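Local coordinates for cytochrome C (Marichromatium purpuratum 984, PDB 5LO9), which probably works as a multiheme thiosulfate dehydrogenase (TsdBA), binding thiosulfate and passing electrons between covalently attached c-type hemes, at residues Y144-L147 and L148-Q152; A183-F186 and A187-L191; I52-R56 and A57-S61. All blocks are in the same frame, centred on the assembly; numbering follows the deposited sequence.

Interaction 1: Y144-L147 and L148-Q152. With HEC (heme c), chain C.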
loop_
_atom_site.group_PDB
_atom_site.type_symbol
_atom_site.label_atom_id
_atom_site.label_comp_id
_atom_site.label_asym_id
_atom_site.label_seq_id
_atom_site.Cartn_x
_atom_site.Cartn_y
_atom_site.Cartn_z
ATOM N N TYR A 144 -11.699 -34.069 -30.513
ATOM C CA TYR A 144 -11.531 -32.792 -31.187
ATOM C C TYR A 144 -12.617 -32.576 -32.218
ATOM O O TYR A 144 -13.277 -31.529 -32.233
ATOM C CB TYR A 144 -10.164 -32.739 -31.859
ATOM C CG TYR A 144 -9.929 -31.565 -32.821
ATOM C CD1 TYR A 144 -9.430 -30.318 -32.362
ATOM C CD2 TYR A 144 -10.143 -31.721 -34.192
ATOM C CE1 TYR A 144 -9.182 -29.267 -33.249
ATOM C CE2 TYR A 144 -9.898 -30.691 -35.071
ATOM C CZ TYR A 144 -9.424 -29.466 -34.607
ATOM O OH TYR A 144 -9.209 -28.467 -35.530
ATOM N N SER A 145 -12.837 -33.574 -33.077
ATOM C CA SER A 145 -13.819 -33.421 -34.144
ATOM C C SER A 145 -15.202 -33.116 -33.585
ATOM O O SER A 145 -15.960 -32.351 -34.197
ATOM C CB SER A 145 -13.850 -34.669 -35.007
ATOM O OG SER A 145 -14.005 -35.838 -34.207
ATOM N N TYR A 146 -15.552 -33.716 -32.433
ATOM C CA TYR A 146 -16.884 -33.533 -31.857
ATOM C C TYR A 146 -17.053 -32.136 -31.274
ATOM O O TYR A 146 -18.060 -31.455 -31.526
ATOM C CB TYR A 146 -17.140 -34.570 -30.782
ATOM C CG TYR A 146 -18.470 -34.353 -30.119
ATOM C CD1 TYR A 146 -19.648 -34.532 -30.815
ATOM C CD2 TYR A 146 -18.549 -33.949 -28.806
ATOM C CE1 TYR A 146 -20.893 -34.318 -30.206
ATOM C CE2 TYR A 146 -19.784 -33.725 -28.184
ATOM C CZ TYR A 146 -20.945 -33.902 -28.901
ATOM O OH TYR A 146 -22.151 -33.685 -28.299
ATOM N N LEU A 147 -16.077 -31.707 -30.466
ATOM C CA LEU A 147 -16.101 -30.355 -29.907
ATOM C C LEU A 147 -16.163 -29.300 -31.009
ATOM O O LEU A 147 -16.948 -28.341 -30.919
ATOM C CB LEU A 147 -14.876 -30.140 -29.018
ATOM C CG LEU A 147 -14.870 -30.924 -27.711
ATOM C CD1 LEU A 147 -13.506 -30.941 -27.153
ATOM C CD2 LEU A 147 -15.804 -30.273 -26.747
ATOM N N LEU A 148 -15.353 -29.456 -32.058
ATOM C CA LEU A 148 -15.341 -28.443 -33.103
ATOM C C LEU A 148 -16.670 -28.428 -33.861
ATOM O O LEU A 148 -17.168 -27.362 -34.251
ATOM C CB LEU A 148 -14.181 -28.689 -34.066
ATOM C CG LEU A 148 -14.052 -27.691 -35.241
ATOM C CD1 LEU A 148 -13.983 -26.222 -34.762
ATOM C CD2 LEU A 148 -12.866 -28.014 -36.108
ATOM N N ALA A 149 -17.269 -29.600 -34.076
ATOM C CA ALA A 149 -18.563 -29.633 -34.749
ATOM C C ALA A 149 -19.619 -28.872 -33.944
ATOM O O ALA A 149 -20.376 -28.068 -34.500
ATOM C CB ALA A 149 -18.994 -31.083 -34.976
ATOM N N GLN A 150 -19.680 -29.100 -32.625
ATOM C CA GLN A 150 -20.681 -28.399 -31.828
ATOM C C GLN A 150 -20.491 -26.885 -31.916
ATOM O O GLN A 150 -21.462 -26.124 -32.051
ATOM C CB GLN A 150 -20.604 -28.859 -30.371
ATOM C CG GLN A 150 -20.757 -30.347 -30.149
ATOM C CD GLN A 150 -21.788 -31.010 -31.041
ATOM O OE1 GLN A 150 -22.974 -30.725 -30.959
ATOM N NE2 GLN A 150 -21.343 -31.918 -31.870
ATOM N N LEU A 151 -19.243 -26.420 -31.838
ATOM C CA LEU A 151 -19.035 -24.982 -31.868
ATOM C C LEU A 151 -19.406 -24.432 -33.233
ATOM O O LEU A 151 -20.045 -23.380 -33.338
ATOM C CB LEU A 151 -17.588 -24.641 -31.509
ATOM C CG LEU A 151 -17.107 -24.912 -30.082
ATOM C CD1 LEU A 151 -15.584 -24.609 -29.971
ATOM C CD2 LEU A 151 -17.894 -24.090 -29.083
ATOM N N GLN A 152 -19.066 -25.156 -34.296
ATOM C CA GLN A 152 -19.500 -24.743 -35.624
ATOM C C GLN A 152 -21.024 -24.749 -35.721
ATOM O O GLN A 152 -21.619 -23.859 -36.340
ATOM C CB GLN A 152 -18.880 -25.660 -36.655
ATOM C CG GLN A 152 -17.435 -25.338 -36.915
ATOM C CD GLN A 152 -16.725 -26.409 -37.723
ATOM O OE1 GLN A 152 -17.063 -27.609 -37.682
ATOM N NE2 GLN A 152 -15.709 -25.989 -38.431
HETATM FE FE HEC C . -24.363 -41.576 -30.785
HETATM C CHA HEC C . -23.693 -38.171 -30.411
HETATM C CHB HEC C . -25.950 -41.615 -27.629
HETATM C CHC HEC C . -25.356 -44.902 -31.319
HETATM C CHD HEC C . -22.570 -41.622 -33.820
HETATM N NA HEC C . -24.754 -40.168 -29.283
HETATM C C1A HEC C . -24.401 -38.865 -29.322
HETATM C C2A HEC C . -24.829 -38.102 -28.113
HETATM C C3A HEC C . -25.498 -39.129 -27.315
HETATM C C4A HEC C . -25.385 -40.364 -28.121
HETATM C CMA HEC C . -26.126 -38.915 -25.984
HETATM C CAA HEC C . -24.640 -36.642 -27.750
HETATM C CBA HEC C . -23.371 -36.574 -26.921
HETATM C CGA HEC C . -23.124 -35.276 -26.179
HETATM O O1A HEC C . -21.983 -35.111 -25.685
HETATM O O2A HEC C . -24.020 -34.414 -26.059
HETATM N NB HEC C . -25.429 -42.985 -29.678
HETATM C C1B HEC C . -25.954 -42.811 -28.462
HETATM C C2B HEC C . -26.647 -44.006 -27.964
HETATM C C3B HEC C . -26.482 -44.981 -29.044
HETATM C C4B HEC C . -25.721 -44.241 -30.063
HETATM C CMB HEC C . -27.315 -44.157 -26.645
HETATM C CAB HEC C . -27.009 -46.379 -29.104
HETATM C CBB HEC C . -28.522 -46.321 -28.951
HETATM N NC HEC C . -24.016 -42.987 -32.282
HETATM C C1C HEC C . -24.506 -44.232 -32.324
HETATM C C2C HEC C . -24.061 -44.974 -33.520
HETATM C C3C HEC C . -23.229 -44.020 -34.244
HETATM C C4C HEC C . -23.269 -42.828 -33.378
HETATM C CMC HEC C . -24.396 -46.380 -33.865
HETATM C CAC HEC C . -22.491 -44.169 -35.542
HETATM C CBC HEC C . -23.387 -44.671 -36.625
HETATM N ND HEC C . -23.333 -40.161 -31.913
HETATM C C1D HEC C . -22.705 -40.376 -33.073
HETATM C C2D HEC C . -22.067 -39.169 -33.614
HETATM C C3D HEC C . -22.378 -38.144 -32.631
HETATM C C4D HEC C . -23.188 -38.865 -31.615
HETATM C CMD HEC C . -21.292 -39.026 -34.881
HETATM C CAD HEC C . -22.013 -36.693 -32.743
HETATM C CBD HEC C . -23.320 -36.028 -33.179
HETATM C CGD HEC C . -23.160 -34.551 -33.381
HETATM O O1D HEC C . -24.148 -33.782 -33.191
HETATM O O2D HEC C . -22.037 -34.179 -33.760
#

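Interaction 2: A183-F186 and A187-L191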
loop_
_atom_site.group_PDB
_atom_site.type_symbol
_atom_site.label_atom_id
_atom_site.label_comp_id
_atom_site.label_asym_id
_atom_site.label_seq_id
_atom_site.Cartn_x
_atom_site.Cartn_y
_atom_site.Cartn_z
ATOM N N ALA A 183 -11.035 -26.433 -29.146
ATOM C CA ALA A 183 -11.335 -27.847 -29.272
ATOM C C ALA A 183 -10.099 -28.677 -28.999
ATOM O O ALA A 183 -10.162 -29.703 -28.309
ATOM C CB ALA A 183 -11.893 -28.134 -30.652
ATOM N N ALA A 184 -8.954 -28.243 -29.517
ATOM C CA ALA A 184 -7.728 -28.998 -29.255
ATOM C C ALA A 184 -7.353 -28.935 -27.779
ATOM O O ALA A 184 -6.982 -29.953 -27.183
ATOM C CB ALA A 184 -6.589 -28.476 -30.128
ATOM N N TYR A 185 -7.493 -27.757 -27.168
ATOM C CA TYR A 185 -7.180 -27.612 -25.760
ATOM C C TYR A 185 -7.995 -28.586 -24.929
ATOM O O TYR A 185 -7.442 -29.410 -24.199
ATOM C CB TYR A 185 -7.446 -26.172 -25.310
ATOM C CG TYR A 185 -7.132 -25.950 -23.846
ATOM C CD1 TYR A 185 -5.858 -25.601 -23.426
ATOM C CD2 TYR A 185 -8.098 -26.164 -22.876
ATOM C CE1 TYR A 185 -5.561 -25.429 -22.070
ATOM C CE2 TYR A 185 -7.816 -25.999 -21.538
ATOM C CZ TYR A 185 -6.537 -25.639 -21.132
ATOM O OH TYR A 185 -6.267 -25.470 -19.787
ATOM N N PHE A 186 -9.313 -28.554 -25.071
ATOM C CA PHE A 186 -10.127 -29.387 -24.191
ATOM C C PHE A 186 -10.038 -30.851 -24.580
ATOM O O PHE A 186 -10.166 -31.724 -23.716
ATOM C CB PHE A 186 -11.584 -28.905 -24.174
ATOM C CG PHE A 186 -11.795 -27.747 -23.259
ATOM C CD1 PHE A 186 -11.676 -27.914 -21.881
ATOM C CD2 PHE A 186 -12.049 -26.481 -23.761
ATOM C CE1 PHE A 186 -11.844 -26.843 -21.017
ATOM C CE2 PHE A 186 -12.213 -25.411 -22.916
ATOM C CZ PHE A 186 -12.110 -25.586 -21.535
ATOM N N ALA A 187 -9.795 -31.145 -25.854
ATOM C CA ALA A 187 -9.611 -32.538 -26.246
ATOM C C ALA A 187 -8.362 -33.145 -25.607
ATOM O O ALA A 187 -8.320 -34.354 -25.354
ATOM C CB ALA A 187 -9.566 -32.642 -27.767
ATOM N N THR A 188 -7.349 -32.330 -25.300
ATOM C CA THR A 188 -6.128 -32.832 -24.674
ATOM C C THR A 188 -6.109 -32.621 -23.156
ATOM O O THR A 188 -5.022 -32.585 -22.573
ATOM C CB THR A 188 -4.870 -32.202 -25.292
ATOM O OG1 THR A 188 -4.845 -30.786 -25.062
ATOM C CG2 THR A 188 -4.840 -32.421 -26.787
ATOM N N ARG A 189 -7.302 -32.386 -22.486
ATOM C CA ARG A 189 -7.204 -32.389 -21.025
ATOM C C ARG A 189 -7.398 -33.783 -20.454
ATOM O O ARG A 189 -8.030 -34.653 -21.071
ATOM C CB ARG A 189 -8.251 -31.502 -20.337
ATOM C CG ARG A 189 -8.390 -30.040 -20.704
ATOM C CD ARG A 189 -7.177 -29.213 -20.352
ATOM N NE ARG A 189 -6.235 -29.365 -21.448
ATOM C CZ ARG A 189 -4.942 -29.135 -21.378
ATOM N NH1 ARG A 189 -4.414 -28.747 -20.218
ATOM N NH2 ARG A 189 -4.201 -29.312 -22.477
ATOM N N PRO A 190 -6.866 -34.006 -19.255
ATOM C CA PRO A 190 -7.208 -35.206 -18.494
ATOM C C PRO A 190 -8.616 -35.110 -17.928
ATOM O O PRO A 190 -9.149 -34.019 -17.687
ATOM C CB PRO A 190 -6.184 -35.197 -17.370
ATOM C CG PRO A 190 -5.949 -33.720 -17.134
ATOM C CD PRO A 190 -5.957 -33.124 -18.500
ATOM N N LEU A 191 -9.188 -36.287 -17.652
ATOM C CA LEU A 191 -10.578 -36.382 -17.215
ATOM C C LEU A 191 -10.782 -36.196 -15.701
ATOM O O LEU A 191 -11.941 -36.248 -15.249
ATOM C CB LEU A 191 -11.159 -37.734 -17.634
ATOM C CG LEU A 191 -10.756 -38.235 -19.006
ATOM C CD1 LEU A 191 -11.558 -39.485 -19.322
ATOM C CD2 LEU A 191 -10.987 -37.173 -20.031
#

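Interaction 3: I52-R56 and A57-S61. With HEC (heme c), chain C; PGO (S-1,2-propanediol), chain I.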
loop_
_atom_site.group_PDB
_atom_site.type_symbol
_atom_site.label_atom_id
_atom_site.label_comp_id
_atom_site.label_asym_id
_atom_site.label_seq_id
_atom_site.Cartn_x
_atom_site.Cartn_y
_atom_site.Cartn_z
ATOM N N ILE A 52 -30.322 -36.874 -26.188
ATOM C CA ILE A 52 -31.086 -37.757 -27.061
ATOM C C ILE A 52 -32.418 -37.103 -27.404
ATOM O O ILE A 52 -32.863 -37.111 -28.557
ATOM C CB ILE A 52 -31.244 -39.142 -26.400
ATOM C CG1 ILE A 52 -29.896 -39.882 -26.442
ATOM C CG2 ILE A 52 -32.255 -39.980 -27.122
ATOM C CD1 ILE A 52 -29.754 -41.048 -25.488
ATOM N N GLU A 53 -33.046 -36.479 -26.423
ATOM C CA GLU A 53 -34.317 -35.834 -26.685
ATOM C C GLU A 53 -34.142 -34.576 -27.516
ATOM O O GLU A 53 -35.063 -34.201 -28.253
ATOM C CB GLU A 53 -35.038 -35.534 -25.366
ATOM C CG GLU A 53 -35.749 -36.763 -24.784
ATOM C CD GLU A 53 -36.135 -36.634 -23.277
ATOM O OE1 GLU A 53 -35.987 -35.532 -22.680
ATOM O OE2 GLU A 53 -36.598 -37.652 -22.685
ATOM N N ARG A 54 -32.976 -33.919 -27.431
ATOM C CA ARG A 54 -32.733 -32.767 -28.306
ATOM C C ARG A 54 -32.726 -33.200 -29.759
ATOM O O ARG A 54 -33.303 -32.522 -30.619
ATOM C CB ARG A 54 -31.401 -32.079 -27.991
ATOM C CG ARG A 54 -31.368 -31.287 -26.713
ATOM C CD ARG A 54 -30.621 -29.975 -26.838
ATOM N NE ARG A 54 -30.257 -29.490 -25.522
ATOM C CZ ARG A 54 -31.121 -28.924 -24.684
ATOM N NH1 ARG A 54 -32.398 -28.761 -25.010
ATOM N NH2 ARG A 54 -30.714 -28.529 -23.500
ATOM N N PHE A 55 -32.049 -34.318 -30.051
ATOM C CA PHE A 55 -32.039 -34.871 -31.395
ATOM C C PHE A 55 -33.470 -35.135 -31.859
ATOM O O PHE A 55 -33.846 -34.785 -32.980
ATOM C CB PHE A 55 -31.242 -36.169 -31.399
ATOM C CG PHE A 55 -29.763 -36.013 -31.489
ATOM C CD1 PHE A 55 -29.167 -35.645 -32.669
ATOM C CD2 PHE A 55 -28.954 -36.304 -30.400
ATOM C CE1 PHE A 55 -27.809 -35.537 -32.759
ATOM C CE2 PHE A 55 -27.583 -36.184 -30.475
ATOM C CZ PHE A 55 -27.009 -35.793 -31.642
ATOM N N ARG A 56 -34.286 -35.727 -30.985
ATOM C CA ARG A 56 -35.657 -36.093 -31.326
ATOM C C ARG A 56 -36.545 -34.885 -31.572
ATOM O O ARG A 56 -37.486 -34.966 -32.372
ATOM C CB ARG A 56 -36.218 -36.965 -30.204
ATOM C CG ARG A 56 -35.557 -38.326 -30.214
ATOM C CD ARG A 56 -35.647 -38.986 -28.904
ATOM N NE ARG A 56 -36.975 -39.467 -28.504
ATOM C CZ ARG A 56 -37.432 -40.687 -28.751
ATOM N NH1 ARG A 56 -36.690 -41.532 -29.435
ATOM N NH2 ARG A 56 -38.615 -41.069 -28.301
ATOM N N ALA A 57 -36.277 -33.787 -30.878
ATOM C CA ALA A 57 -37.016 -32.537 -30.968
ATOM C C ALA A 57 -36.560 -31.628 -32.118
ATOM O O ALA A 57 -37.232 -30.628 -32.419
ATOM C CB ALA A 57 -36.881 -31.800 -29.635
ATOM N N GLY A 58 -35.430 -31.925 -32.753
ATOM C CA GLY A 58 -34.909 -31.074 -33.791
ATOM C C GLY A 58 -34.039 -29.940 -33.329
ATOM O O GLY A 58 -33.652 -29.113 -34.153
ATOM N N GLN A 59 -33.715 -29.866 -32.049
ATOM C CA GLN A 59 -32.716 -28.905 -31.596
ATOM C C GLN A 59 -31.294 -29.335 -31.953
ATOM O O GLN A 59 -30.367 -28.521 -31.855
ATOM C CB GLN A 59 -32.850 -28.747 -30.117
ATOM C CG GLN A 59 -34.225 -28.384 -29.725
ATOM C CD GLN A 59 -34.352 -28.368 -28.236
ATOM O OE1 GLN A 59 -33.778 -29.216 -27.541
ATOM N NE2 GLN A 59 -35.077 -27.411 -27.732
ATOM N N ARG A 60 -31.103 -30.604 -32.311
ATOM C CA ARG A 60 -29.836 -31.117 -32.789
ATOM C C ARG A 60 -30.097 -32.015 -33.979
ATOM O O ARG A 60 -31.091 -32.755 -34.009
ATOM C CB ARG A 60 -29.120 -31.934 -31.727
ATOM C CG ARG A 60 -28.460 -31.142 -30.668
ATOM C CD ARG A 60 -27.771 -32.106 -29.730
ATOM N NE ARG A 60 -26.491 -32.553 -30.238
ATOM C CZ ARG A 60 -25.589 -33.173 -29.489
ATOM N NH1 ARG A 60 -25.847 -33.389 -28.199
ATOM N NH2 ARG A 60 -24.433 -33.562 -30.018
ATOM N N SER A 61 -29.203 -31.955 -34.960
ATOM C CA SER A 61 -29.342 -32.761 -36.164
ATOM C C SER A 61 -27.975 -33.247 -36.596
ATOM O O SER A 61 -27.016 -32.473 -36.651
ATOM C CB SER A 61 -30.010 -31.958 -37.284
ATOM O OG SER A 61 -31.191 -31.314 -36.782
HETATM FE FE HEC C . -24.363 -41.576 -30.785
HETATM C CHA HEC C . -23.693 -38.171 -30.411
HETATM C CHB HEC C . -25.950 -41.615 -27.629
HETATM C CHC HEC C . -25.356 -44.902 -31.319
HETATM C CHD HEC C . -22.570 -41.622 -33.820
HETATM N NA HEC C . -24.754 -40.168 -29.283
HETATM C C1A HEC C . -24.401 -38.865 -29.322
HETATM C C2A HEC C . -24.829 -38.102 -28.113
HETATM C C3A HEC C . -25.498 -39.129 -27.315
HETATM C C4A HEC C . -25.385 -40.364 -28.121
HETATM C CMA HEC C . -26.126 -38.915 -25.984
HETATM C CAA HEC C . -24.640 -36.642 -27.750
HETATM C CBA HEC C . -23.371 -36.574 -26.921
HETATM C CGA HEC C . -23.124 -35.276 -26.179
HETATM O O1A HEC C . -21.983 -35.111 -25.685
HETATM O O2A HEC C . -24.020 -34.414 -26.059
HETATM N NB HEC C . -25.429 -42.985 -29.678
HETATM C C1B HEC C . -25.954 -42.811 -28.462
HETATM C C2B HEC C . -26.647 -44.006 -27.964
HETATM C C3B HEC C . -26.482 -44.981 -29.044
HETATM C C4B HEC C . -25.721 -44.241 -30.063
HETATM C CMB HEC C . -27.315 -44.157 -26.645
HETATM C CAB HEC C . -27.009 -46.379 -29.104
HETATM C CBB HEC C . -28.522 -46.321 -28.951
HETATM N NC HEC C . -24.016 -42.987 -32.282
HETATM C C1C HEC C . -24.506 -44.232 -32.324
HETATM C C2C HEC C . -24.061 -44.974 -33.520
HETATM C C3C HEC C . -23.229 -44.020 -34.244
HETATM C C4C HEC C . -23.269 -42.828 -33.378
HETATM C CMC HEC C . -24.396 -46.380 -33.865
HETATM C CAC HEC C . -22.491 -44.169 -35.542
HETATM C CBC HEC C . -23.387 -44.671 -36.625
HETATM N ND HEC C . -23.333 -40.161 -31.913
HETATM C C1D HEC C . -22.705 -40.376 -33.073
HETATM C C2D HEC C . -22.067 -39.169 -33.614
HETATM C C3D HEC C . -22.378 -38.144 -32.631
HETATM C C4D HEC C . -23.188 -38.865 -31.615
HETATM C CMD HEC C . -21.292 -39.026 -34.881
HETATM C CAD HEC C . -22.013 -36.693 -32.743
HETATM C CBD HEC C . -23.320 -36.028 -33.179
HETATM C CGD HEC C . -23.160 -34.551 -33.381
HETATM O O1D HEC C . -24.148 -33.782 -33.191
HETATM O O2D HEC C . -22.037 -34.179 -33.760
HETATM C C1 PGO I . -34.907 -28.322 -21.694
HETATM C C2 PGO I . -33.667 -27.625 -21.104
HETATM C C3 PGO I . -33.198 -26.481 -22.033
HETATM O O1 PGO I . -34.968 -28.011 -23.116
HETATM O O2 PGO I . -32.573 -28.549 -20.850
#

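Interaction 1: Y144-L147 and L148-Q152
Gln150 folds back across one helical turn onto Tyr146, its chain crossing the phenol so that CG sits over one face, 4.0 Å from the ring centroid and displaced toward the rim. This is a CH-pi contact, set up by chi1 (-56°), which holds CG beside the backbone N. The bend at chi2 (-39°) then turns the amide toward the CE1 side of the ring, planes 28° apart. From there NE2 sends a hydrogen bond to heme propionate oxygen O2D, 3.0 Å away, and a weak one of 3.3 Å to the carbonyl O of Tyr146, while OE1 is engaged by Arg159. Both ends of the amide are therefore gripped, which fixes its rotation. These turns belong to helix 144-156 of the second c-type cytochrome unit, and the face carrying Tyr146 and Gln150 meets the propionate edge of heme c #1, the heme attached through Cys21 and Cys24. The phenol OH bonds to Arg60 and to a propionate of another heme, so the tyrosine lies where two cofactors approach. Beneath the side chains the helix is regular, Leu148 N donating to Tyr144 O at 2.9 Å. Elsewhere on the helix Tyr144 and Leu148 run side by side in the same direction. Leu148 CD2 comes 4.0 Å from Tyr144 CZ, and both residues continue onto helix 176-187.

Interaction 2: A183-F186 and A187-L191
Ala187 N reaches back to Ala183 O in a regular i-to-i+4 bond of 2.9 Å, and Thr188 N does the same to Ala184 O at 3.1 Å, although Thr188 itself has already left helical angles. At Arg189 the chain turns extended, and its N bonds instead to Phe186 O, 3.2 Å away, approaching from above the carbonyl plane. With the backbone turning off here, the Arg189 side chain doubles back over the helix end through bends at chi2 and chi3. Its guanidinium lies flat on one face of the Tyr185 ring, centres 4.0 Å apart and planes at 13°, a stacked cation-pi pair. NE also donates to Tyr185 O at 3.0 Å, from above that carbonyl's plane, so ring and carbonyl of one residue hold the same group. This is the end of helix 176-187, the last helix of its unit, which packs against the first, 102-110, as in class I cytochromes c: Tyr185 lies on Arg105 and Ala108, and its OH bonds to Glu109. Arg189 NH2 finds Thr188 OG1 in the guanidinium plane at 3.0 Å, a second hydrogen bond from the guanidinium. The CD2 edge of Tyr185 points onto one face of the Phe186 ring, CD2 about 3.9 Å above its plane. Arg189 CG touches Phe186 CD1, and the phenyl group continues inward to Ala108, Leu139 and the neighbourhood of Cys121, which tethers heme c #2.

Interaction 3: I52-R56 and A57-S61
Arg60 returns over Phe55 just after helix 45-57 ends in a Schellman motif, where Gly58 takes positive phi, Gly58 N bonds to Phe55 O and Gln59 N makes a weak bond to Arg54 O. Starting at the root, Arg60 CB lies over one face of the Phe55 ring, 4.0 Å from its centroid, in a CH-pi contact. CG and CD run on past Arg54 CB, the CD approach being 4.0 Å. A bend at chi3 (81°) then brings the flat end back across the ring: NE is 3.6 Å from Phe55 CZ, and guanidinium and ring planes differ by 28°. At the tip the two terminal nitrogens divide the propionates of heme c #1. NH1 donates to O2A of the heme at 3.0 Å, and NH2 to O1D at 3.2 Å. Gln51 also takes a bond from NH1, so the guanidinium is tied in several directions and would probably offset the propionate charge. Arg54, next to Phe55 on the helix, binds a propionate of another heme through NH2, while its NH1 donates to Gln59 OE1 at 2.9 Å, with the oxygen in the guanidinium plane.

How the interactions relate
Interaction 3 comes first along the chain, then interaction 1, then interaction 2. The first sits at the end of helix 45-57 in the N-terminal cytochrome c unit; the other two share the second unit, on helices 144-156 and 176-187. Interactions 1 and 2 have centres 12 Å apart and pack directly, Tyr144 and Leu147 against Ala183. Interactions 1 and 3, centres 17 Å apart, meet across the boundary of the two units, where a probable hydrogen bond of 2.9 Å joins Tyr146 OH to Arg60 NH2. They lie where the propionates of two hemes approach, consistent with electron transfer between the units. Interaction 2 stands about 14 Å from interaction 3 at nearest atoms.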